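Aac(6')-ib (Escherichia coli, PDB 2BUE) probably transfers the acetyl group of acetyl-CoA to the 6'-amino group of aminoglycoside antibiotics, thereby conferring resistance to them. Local coordinates at residues A[41-46]-A[50-55]; A[103-108]-A[153-158]. The protein carries 2 engineered substitutions. All blocks are in the same frame, centred on the assembly; numbering follows the deposited sequence.

Contact 1: residues A[41-46]-A[50-55]; sequences EWLNRS and EWWGGE. With RIO (ribostamycin), chain C.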
loop_
_atom_site.group_PDB
_atom_site.type_symbol
_atom_site.label_atom_id
_atom_site.label_comp_id
_atom_site.label_asym_id
_atom_site.label_seq_id
_atom_site.Cartn_x
_atom_site.Cartn_y
_atom_site.Cartn_z
ATOM N N GLU A 41 -5.624 16.746 0.892
ATOM C CA GLU A 41 -5.022 17.336 2.079
ATOM C C GLU A 41 -3.855 16.461 2.589
ATOM O O GLU A 41 -2.740 16.967 2.791
ATOM C CB GLU A 41 -6.058 17.586 3.174
ATOM C CG GLU A 41 -5.396 18.154 4.410
ATOM C CD GLU A 41 -6.362 18.539 5.522
ATOM O OE1 GLU A 41 -7.588 18.356 5.373
ATOM O OE2 GLU A 41 -5.840 19.032 6.556
ATOM N N TRP A 42 -4.122 15.162 2.774
ATOM C CA TRP A 42 -3.090 14.212 3.230
ATOM C C TRP A 42 -1.834 14.200 2.362
ATOM O O TRP A 42 -0.706 14.228 2.889
ATOM C CB TRP A 42 -3.665 12.795 3.292
ATOM C CG TRP A 42 -4.702 12.593 4.354
ATOM C CD1 TRP A 42 -5.090 13.479 5.328
ATOM C CD2 TRP A 42 -5.458 11.401 4.557
ATOM N NE1 TRP A 42 -6.063 12.900 6.130
ATOM C CE2 TRP A 42 -6.302 11.622 5.675
ATOM C CE3 TRP A 42 -5.504 10.157 3.894
ATOM C CZ2 TRP A 42 -7.186 10.634 6.160
ATOM C CZ3 TRP A 42 -6.384 9.169 4.372
ATOM C CH2 TRP A 42 -7.205 9.416 5.508
ATOM N N LEU A 43 -2.016 14.132 1.044
ATOM C CA LEU A 43 -0.897 13.996 0.116
ATOM C C LEU A 43 0.013 15.234 0.078
ATOM O O LEU A 43 1.102 15.202 -0.493
ATOM C CB LEU A 43 -1.377 13.612 -1.299
ATOM C CG LEU A 43 -1.987 12.206 -1.402
ATOM C CD1 LEU A 43 -2.542 12.045 -2.803
ATOM C CD2 LEU A 43 -0.923 11.120 -1.109
ATOM N N ASN A 44 -0.457 16.315 0.691
ATOM C CA ASN A 44 0.333 17.534 0.817
ATOM C C ASN A 44 0.896 17.793 2.218
ATOM O O ASN A 44 1.462 18.878 2.490
ATOM C CB ASN A 44 -0.491 18.723 0.297
ATOM C CG ASN A 44 -0.559 18.739 -1.227
ATOM O OD1 ASN A 44 0.383 19.180 -1.896
ATOM N ND2 ASN A 44 -1.667 18.260 -1.778
ATOM N N ARG A 45 0.741 16.824 3.108
ATOM C CA ARG A 45 1.388 16.911 4.420
ATOM C C ARG A 45 2.859 16.536 4.284
ATOM O O ARG A 45 3.197 15.589 3.567
ATOM C CB ARG A 45 0.664 16.060 5.449
ATOM C CG ARG A 45 -0.774 16.538 5.672
ATOM C CD ARG A 45 -1.467 15.755 6.744
ATOM N NE ARG A 45 -2.757 16.381 7.042
ATOM C CZ ARG A 45 -3.710 15.821 7.771
ATOM N NH1 ARG A 45 -3.540 14.609 8.298
ATOM N NH2 ARG A 45 -4.841 16.476 7.970
ATOM N N SER A 46 3.741 17.290 4.945
ATOM C CA SER A 46 5.182 17.111 4.749
ATOM C C SER A 46 5.681 15.676 4.995
ATOM O O SER A 46 6.536 15.188 4.251
ATOM C CB SER A 46 5.972 18.113 5.595
ATOM O OG SER A 46 5.685 17.951 6.969
ATOM N N GLU A 50 7.403 13.489 1.597
ATOM C CA GLU A 50 8.748 12.926 1.679
ATOM C C GLU A 50 8.897 11.577 0.945
ATOM O O GLU A 50 9.930 11.317 0.290
ATOM C CB GLU A 50 9.134 12.787 3.158
ATOM C CG GLU A 50 10.506 12.176 3.393
ATOM C CD GLU A 50 10.956 12.230 4.847
ATOM O OE1 GLU A 50 10.115 12.385 5.766
ATOM O OE2 GLU A 50 12.186 12.125 5.063
ATOM N N TRP A 51 7.859 10.745 1.019
ATOM C CA TRP A 51 7.934 9.342 0.567
ATOM C C TRP A 51 6.889 8.977 -0.495
ATOM O O TRP A 51 6.824 7.841 -0.955
ATOM C CB TRP A 51 7.765 8.406 1.770
ATOM C CG TRP A 51 8.828 8.566 2.826
ATOM C CD1 TRP A 51 8.656 8.987 4.117
ATOM C CD2 TRP A 51 10.236 8.327 2.667
ATOM N NE1 TRP A 51 9.866 9.012 4.776
ATOM C CE2 TRP A 51 10.852 8.616 3.910
ATOM C CE3 TRP A 51 11.030 7.891 1.595
ATOM C CZ2 TRP A 51 12.238 8.479 4.115
ATOM C CZ3 TRP A 51 12.408 7.762 1.794
ATOM C CH2 TRP A 51 12.990 8.064 3.040
ATOM N N TRP A 52 6.054 9.945 -0.860
ATOM C CA TRP A 52 4.923 9.669 -1.718
ATOM C C TRP A 52 4.747 10.778 -2.703
ATOM O O TRP A 52 4.576 11.937 -2.319
ATOM C CB TRP A 52 3.643 9.558 -0.900
ATOM C CG TRP A 52 2.508 8.909 -1.642
ATOM C CD1 TRP A 52 1.813 9.408 -2.728
ATOM C CD2 TRP A 52 1.942 7.637 -1.355
ATOM N NE1 TRP A 52 0.845 8.503 -3.126
ATOM C CE2 TRP A 52 0.898 7.417 -2.291
ATOM C CE3 TRP A 52 2.208 6.653 -0.388
ATOM C CZ2 TRP A 52 0.128 6.255 -2.290
ATOM C CZ3 TRP A 52 1.429 5.490 -0.383
ATOM C CH2 TRP A 52 0.406 5.306 -1.332
ATOM N N GLY A 53 4.758 10.416 -3.973
ATOM C CA GLY A 53 4.511 11.366 -5.024
ATOM C C GLY A 53 5.555 11.220 -6.108
ATOM O O GLY A 53 5.210 11.027 -7.283
ATOM N N GLY A 54 6.827 11.299 -5.713
ATOM C CA GLY A 54 7.935 11.272 -6.687
ATOM C C GLY A 54 7.833 12.497 -7.582
ATOM O O GLY A 54 7.797 13.626 -7.076
ATOM N N GLU A 55 7.758 12.277 -8.900
ATOM C CA GLU A 55 7.470 13.355 -9.873
ATOM C C GLU A 55 6.153 14.056 -9.549
ATOM O O GLU A 55 5.994 15.270 -9.791
ATOM C CB GLU A 55 7.371 12.801 -11.300
ATOM C CG GLU A 55 8.701 12.524 -11.989
ATOM C CD GLU A 55 8.555 12.319 -13.496
ATOM O OE1 GLU A 55 7.710 12.995 -14.142
ATOM O OE2 GLU A 55 9.298 11.480 -14.045
HETATM O O1 RIO C . -0.464 6.141 -6.100
HETATM C C1 RIO C . -1.516 5.888 -7.043
HETATM C C2 RIO C . -0.939 6.017 -8.459
HETATM O O2 RIO C . 0.459 5.663 -8.501
HETATM C C3 RIO C . 0.592 4.270 -8.827
HETATM O O3 RIO C . 0.988 3.511 -7.667
HETATM C C4 RIO C . 2.211 2.699 -7.876
HETATM C C5 RIO C . 1.883 1.306 -8.485
HETATM O O4 RIO C . 1.298 1.452 -9.768
HETATM C C6 RIO C . 3.095 0.361 -8.575
HETATM N N1 RIO C . 2.623 -0.988 -9.001
HETATM C C7 RIO C . 3.790 0.245 -7.191
HETATM C C8 RIO C . 4.196 1.642 -6.677
HETATM N N2 RIO C . 4.929 1.478 -5.390
HETATM C C9 RIO C . 2.937 2.561 -6.506
HETATM O O5 RIO C . 3.470 3.872 -6.160
HETATM C C10 RIO C . 2.712 4.554 -5.160
HETATM O O6 RIO C . 3.119 4.172 -3.868
HETATM C C11 RIO C . 4.465 4.608 -3.460
HETATM C C12 RIO C . 4.606 4.217 -1.969
HETATM N N3 RIO C . 4.873 2.777 -1.837
HETATM C C13 RIO C . 4.640 6.146 -3.648
HETATM O O7 RIO C . 6.028 6.469 -3.389
HETATM C C14 RIO C . 4.250 6.553 -5.090
HETATM O O8 RIO C . 4.423 7.978 -5.333
HETATM C C15 RIO C . 2.823 6.086 -5.420
HETATM N N4 RIO C . 2.442 6.398 -6.798
HETATM C C16 RIO C . -0.779 3.843 -9.414
HETATM O O9 RIO C . -0.540 3.439 -10.753
HETATM C C17 RIO C . -1.589 5.148 -9.512
HETATM O O10 RIO C . -1.311 5.743 -10.810
HETATM O O HOH W 1 2.591 13.776 -2.292
#
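L43 and W52 meet where the end of helix 36-43 backs onto the loop that follows helix 46-49, and the W52 indole forms a thin partition between L43 and ribostamycin. From CB, the W52 side chain places CG anti to the backbone N (chi1 -164°), which brings the ring flat against the antibiotic. CG lies between the two neighbours, 4.0 Å from C13 of ribostamycin. The next atom out, CD1, makes the closest approach between the two side chains: the L43 methyl CD2 is 3.6 Å away, in a CH-pi contact over the five-membered ring and 25° off its normal. NE1 is also near this methyl but spends its proton on the hydroxyl of Y68, a residue of helix 61-68 that is hydrogen-bonded to the ligand as well. On the opposite face, CD2 rests against C13 of the aminosugar, CE2 lies under C15, and CE3 is 3.8 Å from C12, the carbon carrying the amine N3. At the far rim CZ3 also meets C12, CZ2 approaches the ligand oxygen O1, and CH2 lies 3.9 Å from O6.

In the GNAT fold, the helical segment between the first two strands commonly contributes to the acceptor pocket, and here it supplies backbone as well as ring. The carbonyl O of W51 accepts from O7 of ribostamycin at 2.9 Å, while G53 N donates to the sugar oxygen O8 over 2.8 Å.

Beyond the CD1 edge of the indole, near the backbone, a water donates both its protons, one to L43 O and one to W52 O, tying the helix end to the loop. Helix 46-49, with R45 at its N-cap position, closes with a rather long bond from E50 N to S46 O (3.3 Å, N-H...O 156°).

Contact 2: residues A[103-108]-A[153-158]; sequences DGWWEE and QTDPSP. Engineered in segment 103-108: W105 (natural residue Arg). With RIO (ribostamycin), chain C.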
loop_
_atom_site.group_PDB
_atom_site.type_symbol
_atom_site.label_atom_id
_atom_site.label_comp_id
_atom_site.label_asym_id
_atom_site.label_seq_id
_atom_site.Cartn_x
_atom_site.Cartn_y
_atom_site.Cartn_z
ATOM N N ASP A 103 2.693 0.436 -17.924
ATOM C CA ASP A 103 3.943 0.178 -18.633
ATOM C C ASP A 103 5.152 0.397 -17.712
ATOM O O ASP A 103 5.249 1.399 -16.999
ATOM C CB ASP A 103 4.056 1.107 -19.860
ATOM C CG ASP A 103 4.991 0.563 -20.958
ATOM O OD1 ASP A 103 5.505 -0.578 -20.853
ATOM O OD2 ASP A 103 5.203 1.294 -21.960
ATOM N N GLY A 104 6.055 -0.567 -17.734
ATOM C CA GLY A 104 7.278 -0.486 -16.960
ATOM C C GLY A 104 7.179 -1.164 -15.609
ATOM O O GLY A 104 8.204 -1.439 -14.988
ATOM N N TRP A 105 5.944 -1.391 -15.136
ATOM C CA TRP A 105 5.729 -1.971 -13.807
ATOM C C TRP A 105 5.561 -3.490 -13.863
ATOM O O TRP A 105 4.726 -3.998 -14.626
ATOM C CB TRP A 105 4.497 -1.350 -13.140
ATOM C CG TRP A 105 4.698 0.058 -12.706
ATOM C CD1 TRP A 105 4.278 1.196 -13.353
ATOM C CD2 TRP A 105 5.335 0.485 -11.503
ATOM N NE1 TRP A 105 4.627 2.313 -12.615
ATOM C CE2 TRP A 105 5.309 1.909 -11.492
ATOM C CE3 TRP A 105 5.978 -0.195 -10.455
ATOM C CZ2 TRP A 105 5.878 2.669 -10.445
ATOM C CZ3 TRP A 105 6.531 0.552 -9.410
ATOM C CH2 TRP A 105 6.483 1.970 -9.413
ATOM N N TRP A 106 6.359 -4.196 -13.053
ATOM C CA TRP A 106 6.239 -5.649 -12.845
ATOM C C TRP A 106 6.220 -6.425 -14.154
ATOM O O TRP A 106 5.442 -7.362 -14.317
ATOM C CB TRP A 106 5.024 -5.988 -11.920
ATOM C CG TRP A 106 5.018 -4.998 -10.791
ATOM C CD1 TRP A 106 4.050 -4.080 -10.500
ATOM C CD2 TRP A 106 6.100 -4.744 -9.880
ATOM N NE1 TRP A 106 4.443 -3.282 -9.449
ATOM C CE2 TRP A 106 5.698 -3.663 -9.046
ATOM C CE3 TRP A 106 7.354 -5.337 -9.670
ATOM C CZ2 TRP A 106 6.523 -3.144 -8.034
ATOM C CZ3 TRP A 106 8.195 -4.809 -8.662
ATOM C CH2 TRP A 106 7.759 -3.736 -7.844
ATOM N N GLU A 107 7.117 -6.053 -15.067
ATOM C CA GLU A 107 7.130 -6.642 -16.415
ATOM C C GLU A 107 7.591 -8.104 -16.478
ATOM O O GLU A 107 7.368 -8.791 -17.496
ATOM C CB GLU A 107 7.955 -5.769 -17.367
ATOM C CG GLU A 107 7.329 -4.406 -17.633
ATOM C CD GLU A 107 8.076 -3.603 -18.675
ATOM O OE1 GLU A 107 9.298 -3.813 -18.829
ATOM O OE2 GLU A 107 7.432 -2.752 -19.325
ATOM N N GLU A 108 8.233 -8.582 -15.413
ATOM C CA GLU A 108 8.632 -10.012 -15.318
ATOM C C GLU A 108 7.588 -10.876 -14.625
ATOM O O GLU A 108 7.743 -12.105 -14.551
ATOM C CB GLU A 108 9.970 -10.207 -14.587
ATOM C CG GLU A 108 11.111 -9.269 -15.000
ATOM C CD GLU A 108 11.211 -9.040 -16.495
ATOM O OE1 GLU A 108 11.185 -10.029 -17.274
ATOM O OE2 GLU A 108 11.334 -7.853 -16.897
ATOM N N GLN A 153 3.159 -8.462 -2.502
ATOM C CA GLN A 153 4.468 -7.803 -2.659
ATOM C C GLN A 153 4.373 -6.361 -2.217
ATOM O O GLN A 153 3.274 -5.757 -2.176
ATOM C CB GLN A 153 4.963 -7.860 -4.110
ATOM C CG GLN A 153 4.083 -7.001 -5.050
ATOM C CD GLN A 153 4.563 -7.014 -6.493
ATOM O OE1 GLN A 153 4.981 -8.053 -7.028
ATOM N NE2 GLN A 153 4.456 -5.865 -7.147
ATOM N N THR A 154 5.524 -5.781 -1.896
ATOM C CA THR A 154 5.599 -4.322 -1.750
ATOM C C THR A 154 7.013 -3.888 -2.166
ATOM O O THR A 154 7.894 -4.737 -2.268
ATOM C CB THR A 154 5.234 -3.845 -0.341
ATOM O OG1 THR A 154 5.026 -2.411 -0.348
ATOM C CG2 THR A 154 6.295 -4.251 0.666
ATOM N N ASP A 155 7.189 -2.593 -2.402
ATOM C CA ASP A 155 8.395 -2.105 -3.079
ATOM C C ASP A 155 8.869 -0.748 -2.519
ATOM O O ASP A 155 8.995 0.222 -3.281
ATOM C CB ASP A 155 8.176 -2.050 -4.598
ATOM C CG ASP A 155 7.162 -0.965 -5.022
ATOM O OD1 ASP A 155 6.271 -0.627 -4.205
ATOM O OD2 ASP A 155 7.305 -0.432 -6.145
ATOM N N PRO A 156 9.145 -0.690 -1.199
ATOM C CA PRO A 156 9.593 0.572 -0.613
ATOM C C PRO A 156 10.907 1.046 -1.237
ATOM O O PRO A 156 11.701 0.240 -1.707
ATOM C CB PRO A 156 9.816 0.229 0.869
ATOM C CG PRO A 156 10.068 -1.305 0.877
ATOM C CD PRO A 156 9.116 -1.793 -0.215
ATOM N N SER A 157 11.103 2.363 -1.248
ATOM C CA SER A 157 12.398 2.932 -1.587
ATOM C C SER A 157 13.486 2.370 -0.659
ATOM O O SER A 157 13.255 2.224 0.546
ATOM C CB SER A 157 12.338 4.436 -1.347
ATOM O OG SER A 157 13.647 4.981 -1.295
ATOM N N PRO A 158 14.694 2.134 -1.209
ATOM C CA PRO A 158 15.826 1.738 -0.359
ATOM C C PRO A 158 16.116 2.765 0.758
ATOM O O PRO A 158 16.658 2.385 1.788
ATOM C CB PRO A 158 17.015 1.699 -1.346
ATOM C CG PRO A 158 16.342 1.448 -2.708
ATOM C CD PRO A 158 15.076 2.243 -2.631
HETATM O O1 RIO C . -0.464 6.141 -6.100
HETATM C C1 RIO C . -1.516 5.888 -7.043
HETATM C C2 RIO C . -0.939 6.017 -8.459
HETATM O O2 RIO C . 0.459 5.663 -8.501
HETATM C C3 RIO C . 0.592 4.270 -8.827
HETATM O O3 RIO C . 0.988 3.511 -7.667
HETATM C C4 RIO C . 2.211 2.699 -7.876
HETATM C C5 RIO C . 1.883 1.306 -8.485
HETATM O O4 RIO C . 1.298 1.452 -9.768
HETATM C C6 RIO C . 3.095 0.361 -8.575
HETATM N N1 RIO C . 2.623 -0.988 -9.001
HETATM C C7 RIO C . 3.790 0.245 -7.191
HETATM C C8 RIO C . 4.196 1.642 -6.677
HETATM N N2 RIO C . 4.929 1.478 -5.390
HETATM C C9 RIO C . 2.937 2.561 -6.506
HETATM O O5 RIO C . 3.470 3.872 -6.160
HETATM C C10 RIO C . 2.712 4.554 -5.160
HETATM O O6 RIO C . 3.119 4.172 -3.868
HETATM C C11 RIO C . 4.465 4.608 -3.460
HETATM C C12 RIO C . 4.606 4.217 -1.969
HETATM N N3 RIO C . 4.873 2.777 -1.837
HETATM C C13 RIO C . 4.640 6.146 -3.648
HETATM O O7 RIO C . 6.028 6.469 -3.389
HETATM C C14 RIO C . 4.250 6.553 -5.090
HETATM O O8 RIO C . 4.423 7.978 -5.333
HETATM C C15 RIO C . 2.823 6.086 -5.420
HETATM N N4 RIO C . 2.442 6.398 -6.798
HETATM C C16 RIO C . -0.779 3.843 -9.414
HETATM O O9 RIO C . -0.540 3.439 -10.753
HETATM C C17 RIO C . -1.589 5.148 -9.512
HETATM O O10 RIO C . -1.311 5.743 -10.810
#
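W106 is clamped face-on by the Q153 amide, whose nitrogen NE2 stands over the centre of the indole, 3.2 Å above its plane. The two side chains come from opposite directions and the amide plane is tilted 70° against the ring, so Q153 meets the indole end-on instead of stacking flat. It reaches this position by setting CG between the backbone N and the carbonyl carbon (chi1 68°) and running extended from there. Outside the contact its amide is fixed at both ends: OE1 is hydrogen-bonded to the hydroxyl of Y187, and NE2 to that of Y96. Over the opposite face of W106, toward its rim, sits CE3 of W105, an engineered residue (Arg in the natural sequence).

D155, two residues beyond Q153 and directed the same way, addresses the edges of both indoles. Its OD2 lies close to the plane of each, 3.4 Å from CZ2 of W106 and 3.5 Å from CZ3 of W105; the carboxylate plane is turned steeply, by 64°, from the W106 ring. The two carboxylate oxygens converge on amine N2 of ribostamycin, OD1 with a bond of 2.8 Å and OD2 with a weak one. D118 brings a second carboxylate near OD1, and its own OD1 also binds the ligand, so the acidic cluster probably favours a positively charged antibiotic.

The central ring of the ligand, the aminocyclitol, lies against both indoles. C6 lies over one face of W105, toward the rim, while amine N1 approaches W106 in its plane, 3.0 Å from NE1. W106 and D155 beside the aminocyclitol, joined in this engineered protein by W105, belong to the acceptor pocket of an aminoglycoside acetyltransferase, built at the end of GNAT strand 151-154, where P156 already touches coenzyme A.

Following the chain from its N terminus, contact 1 comes first and closes a very short loop, helix 46-49, joining the end of helix 36-43 to the start of the following loop. Helices 61-68 and 70-74 and strands 78-85 and 88-97 follow before contact 2 opens. That contact closes a longer excursion through strand 114-121 and helix 131-144, returning along strand 151-154. The two loops lie in series, neither nesting nor crossing. Although their centres are 19 Å apart, their nearest atoms come within about 4 Å, and ribostamycin bridges them: 50-55 holds its aminosugar, while 103-108 and 153-158 receive its aminocyclitol.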